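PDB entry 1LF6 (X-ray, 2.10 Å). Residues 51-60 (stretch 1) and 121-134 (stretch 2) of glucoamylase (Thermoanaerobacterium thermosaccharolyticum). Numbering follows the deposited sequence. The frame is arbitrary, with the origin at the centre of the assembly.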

# COMPACT_ATOMS: atom_id res chain seq x y z
N TRP A 51 -3.67 10.85 -6.87
CA TRP A 51 -4.02 9.90 -5.83
C TRP A 51 -3.89 10.62 -4.49
O TRP A 51 -3.02 11.46 -4.34
CB TRP A 51 -3.05 8.72 -5.80
CG TRP A 51 -3.10 7.78 -6.96
CD1 TRP A 51 -3.68 6.55 -6.98
CD2 TRP A 51 -2.47 7.96 -8.23
NE1 TRP A 51 -3.43 5.93 -8.19
CE2 TRP A 51 -2.70 6.78 -8.97
CE3 TRP A 51 -1.74 9.00 -8.81
CZ2 TRP A 51 -2.20 6.61 -10.27
CZ3 TRP A 51 -1.25 8.84 -10.10
CH2 TRP A 51 -1.49 7.65 -10.82
N PHE A 52 -4.74 10.28 -3.53
CA PHE A 52 -4.66 10.89 -2.21
C PHE A 52 -4.77 9.83 -1.12
O PHE A 52 -5.26 8.73 -1.35
CB PHE A 52 -5.77 11.93 -2.00
CG PHE A 52 -7.16 11.35 -1.97
CD1 PHE A 52 -7.88 11.18 -3.15
CD2 PHE A 52 -7.74 10.95 -0.77
CE1 PHE A 52 -9.16 10.63 -3.13
CE2 PHE A 52 -9.01 10.40 -0.74
CZ PHE A 52 -9.72 10.23 -1.93
N THR A 53 -4.28 10.18 0.08
CA THR A 53 -4.35 9.29 1.23
C THR A 53 -4.77 10.14 2.41
O THR A 53 -4.54 11.35 2.42
CB THR A 53 -2.97 8.64 1.55
OG1 THR A 53 -2.01 9.65 1.87
CG2 THR A 53 -2.48 7.84 0.36
N LEU A 54 -5.41 9.51 3.40
CA LEU A 54 -5.87 10.21 4.59
C LEU A 54 -5.24 9.59 5.83
O LEU A 54 -5.06 8.37 5.90
CB LEU A 54 -7.40 10.11 4.71
CG LEU A 54 -8.24 10.56 3.51
CD1 LEU A 54 -9.72 10.30 3.78
CD2 LEU A 54 -8.00 12.04 3.23
N ALA A 55 -4.90 10.42 6.80
CA ALA A 55 -4.30 9.96 8.04
C ALA A 55 -4.48 11.01 9.13
O ALA A 55 -4.38 12.21 8.86
CB ALA A 55 -2.80 9.68 7.83
N ASN A 56 -4.79 10.56 10.34
CA ASN A 56 -4.97 11.46 11.47
C ASN A 56 -5.97 12.59 11.20
O ASN A 56 -5.75 13.73 11.60
CB ASN A 56 -3.62 12.03 11.89
CG ASN A 56 -2.67 10.96 12.40
OD1 ASN A 56 -1.46 11.03 12.20
ND2 ASN A 56 -3.22 9.96 13.07
N GLY A 57 -7.05 12.26 10.51
CA GLY A 57 -8.08 13.23 10.21
C GLY A 57 -7.77 14.24 9.13
O GLY A 57 -8.50 15.22 8.97
N ALA A 58 -6.70 14.02 8.38
CA ALA A 58 -6.35 14.96 7.33
C ALA A 58 -5.69 14.32 6.13
O ALA A 58 -5.14 13.21 6.21
CB ALA A 58 -5.45 16.05 7.90
N ILE A 59 -5.75 15.02 5.02
CA ILE A 59 -5.13 14.56 3.79
C ILE A 59 -3.64 14.43 4.06
O ILE A 59 -3.02 15.36 4.59
CB ILE A 59 -5.37 15.58 2.66
CG1 ILE A 59 -6.83 15.51 2.21
CG2 ILE A 59 -4.39 15.34 1.52
CD1 ILE A 59 -7.25 16.64 1.29
N SER A 60 -3.06 13.28 3.75
CA SER A 60 -1.63 13.08 3.94
C SER A 60 -0.98 13.15 2.55
O SER A 60 -1.18 14.13 1.83
CB SER A 60 -1.36 11.74 4.63
OG SER A 60 -2.13 10.68 4.08
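Stretch 2 121-134: TKDIFTDVKRNSLI

When two β-hairpins pack face to face, the backbones stay far apart and the alternation of side chains along each strand decides what meets in between. Residues 51-60 and 121-134 of this glucoamylase illustrate the principle. The first stretch is a tight hairpin: strand 51-55 passes through a type I' turn from Ala55 to Ala58 and returns as strand 58-60, with Ala55 N to Ala58 O at 2.9 Å and Ala58 N to Ala55 O at 3.0 Å closing the turn. Asn56 and Gly57 both adopt the positive phi values that this turn requires, a conformation that suits glycine well.

The second stretch is also extended at both ends. Residues 121-126 form a strand, a loop reverses the chain, and residues 132-134 run back beside it, joined by hydrogen bonds from Ile134 N to Phe125 O (2.8 Å) and from Phe125 N to Ile134 O (3.2 Å). Strand 121-126 lies roughly antiparallel to strand 51-55, at 156°, with the axes 8.0 Å apart at closest approach. At such a separation the contact belongs almost entirely to side chains.

Those pointing across are Phe52, Leu54 and Ile59 from the first stretch and Lys122, Ile124, Thr126 and Leu133 from the second, whereas Trp51, Phe125 and Ile134 start away from the partner. Phe52 takes the p rotamer, with chi2 at -88°, and its ring extends over the second hairpin. Ile124 CG2 sits over one face, 4.2 Å from the ring centroid in a CH-pi contact, while Phe52 CD1 comes within 3.7 Å of both Thr126 CG2 and Leu133 CD1.

Ile124 is m at chi1 and t at chi2. This conformation separates its two methyl ends: CG2 meets the aromatic ring, and CD1 reaches Leu54 CD2 at 3.5 Å and Ile59 CG1 at 3.6 Å. Ile59 shares the m,t conformation, and its own CD1 extends to Leu133 CD2, again 3.6 Å away. Leu133, t at chi1 and p at chi2, thus directs one methyl to Phe52 and the other to Ile59.

Near the turn, the apolar packing gives way to a single direct polar link. Lys122 is m at chi1 and t at every later torsion, so its chain is nearly fully stretched and carries the ammonium group to the backbone of the turn. There Lys122 NZ donates to Gly57 O at 2.9 Å. A water accepts from Lys122 NZ at 2.9 Å and from Ile59 N at 3.2 Å, adding a bridge to the returning strand.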

# COMPACT_ATOMS: atom_id res chain seq x y z
N THR A 121 -15.83 19.03 9.53
CA THR A 121 -16.30 17.93 8.71
C THR A 121 -15.76 18.10 7.29
O THR A 121 -15.82 19.19 6.73
CB THR A 121 -17.84 17.89 8.68
OG1 THR A 121 -18.33 17.75 10.01
CG2 THR A 121 -18.34 16.72 7.83
N LYS A 122 -15.24 17.02 6.72
CA LYS A 122 -14.67 17.08 5.38
C LYS A 122 -15.24 16.07 4.40
O LYS A 122 -15.70 14.99 4.77
CB LYS A 122 -13.15 16.89 5.46
CG LYS A 122 -12.43 17.77 6.47
CD LYS A 122 -10.96 17.37 6.60
CE LYS A 122 -10.21 18.27 7.56
NZ LYS A 122 -8.79 17.86 7.72
N ASP A 123 -15.20 16.44 3.12
CA ASP A 123 -15.65 15.60 2.02
C ASP A 123 -14.47 15.63 1.08
O ASP A 123 -14.13 16.69 0.55
CB ASP A 123 -16.88 16.22 1.35
CG ASP A 123 -18.17 15.92 2.09
OD1 ASP A 123 -18.10 15.74 3.33
OD2 ASP A 123 -19.25 15.88 1.45
N ILE A 124 -13.84 14.48 0.87
CA ILE A 124 -12.66 14.41 0.03
C ILE A 124 -12.74 13.41 -1.12
O ILE A 124 -13.16 12.27 -0.93
CB ILE A 124 -11.42 14.08 0.89
CG1 ILE A 124 -11.29 15.11 2.02
CG2 ILE A 124 -10.15 14.06 0.02
CD1 ILE A 124 -10.27 14.75 3.07
N PHE A 125 -12.32 13.85 -2.30
CA PHE A 125 -12.31 13.03 -3.51
C PHE A 125 -11.61 13.83 -4.60
O PHE A 125 -11.13 14.93 -4.35
CB PHE A 125 -13.74 12.69 -3.93
CG PHE A 125 -14.58 13.89 -4.27
CD1 PHE A 125 -14.67 14.36 -5.58
CD2 PHE A 125 -15.27 14.58 -3.27
CE1 PHE A 125 -15.43 15.48 -5.89
CE2 PHE A 125 -16.03 15.70 -3.57
CZ PHE A 125 -16.12 16.15 -4.88
N THR A 126 -11.53 13.28 -5.80
CA THR A 126 -10.86 13.98 -6.89
C THR A 126 -11.79 14.29 -8.06
O THR A 126 -12.91 13.78 -8.14
CB THR A 126 -9.66 13.17 -7.41
OG1 THR A 126 -10.11 11.88 -7.85
CG2 THR A 126 -8.62 13.00 -6.32
N ASP A 127 -11.31 15.14 -8.96
CA ASP A 127 -12.05 15.54 -10.14
C ASP A 127 -11.81 14.48 -11.20
O ASP A 127 -10.68 14.29 -11.67
CB ASP A 127 -11.53 16.91 -10.62
CG ASP A 127 -12.36 17.49 -11.77
OD1 ASP A 127 -12.35 18.73 -11.92
OD2 ASP A 127 -12.99 16.72 -12.51
N VAL A 128 -12.86 13.76 -11.57
CA VAL A 128 -12.74 12.69 -12.56
C VAL A 128 -12.21 13.15 -13.92
O VAL A 128 -11.63 12.36 -14.67
CB VAL A 128 -14.10 11.98 -12.78
CG1 VAL A 128 -14.56 11.34 -11.48
CG2 VAL A 128 -15.14 12.97 -13.29
N LYS A 129 -12.40 14.43 -14.23
CA LYS A 129 -11.96 14.97 -15.52
C LYS A 129 -10.58 15.61 -15.57
O LYS A 129 -9.98 15.67 -16.64
CB LYS A 129 -12.98 15.99 -16.03
CG LYS A 129 -14.22 15.40 -16.66
CD LYS A 129 -15.07 16.49 -17.28
CE LYS A 129 -16.12 15.91 -18.21
NZ LYS A 129 -16.84 16.99 -18.94
N ARG A 130 -10.08 16.07 -14.44
CA ARG A 130 -8.78 16.72 -14.43
C ARG A 130 -7.98 16.45 -13.15
O ARG A 130 -8.52 15.92 -12.18
CB ARG A 130 -8.96 18.22 -14.63
CG ARG A 130 -9.96 18.85 -13.67
CD ARG A 130 -10.32 20.27 -14.08
NE ARG A 130 -11.12 20.30 -15.31
CZ ARG A 130 -12.43 20.09 -15.36
NH1 ARG A 130 -13.07 20.15 -16.52
NH2 ARG A 130 -13.11 19.84 -14.24
N ASN A 131 -6.71 16.84 -13.16
CA ASN A 131 -5.82 16.61 -12.02
C ASN A 131 -5.99 17.55 -10.84
O ASN A 131 -5.15 18.43 -10.61
CB ASN A 131 -4.37 16.63 -12.51
CG ASN A 131 -4.11 15.65 -13.64
OD1 ASN A 131 -4.52 14.50 -13.56
ND2 ASN A 131 -3.44 16.11 -14.68
N SER A 132 -7.05 17.36 -10.07
CA SER A 132 -7.29 18.20 -8.90
C SER A 132 -7.91 17.42 -7.75
O SER A 132 -8.78 16.57 -7.95
CB SER A 132 -8.18 19.39 -9.26
OG SER A 132 -9.53 18.98 -9.40
N LEU A 133 -7.46 17.73 -6.54
CA LEU A 133 -7.97 17.09 -5.33
C LEU A 133 -8.94 18.08 -4.70
O LEU A 133 -8.64 19.27 -4.60
CB LEU A 133 -6.83 16.80 -4.35
CG LEU A 133 -7.27 16.20 -3.01
CD1 LEU A 133 -7.89 14.83 -3.24
CD2 LEU A 133 -6.06 16.10 -2.08
N ILE A 134 -10.10 17.58 -4.28
CA ILE A 134 -11.12 18.43 -3.70
C ILE A 134 -11.43 18.09 -2.25
O ILE A 134 -11.49 16.93 -1.88
CB ILE A 134 -12.43 18.32 -4.51
CG1 ILE A 134 -12.16 18.65 -5.97
CG2 ILE A 134 -13.48 19.24 -3.92
CD1 ILE A 134 -13.26 18.20 -6.92
O HOH W 1 -7.44 17.68 5.13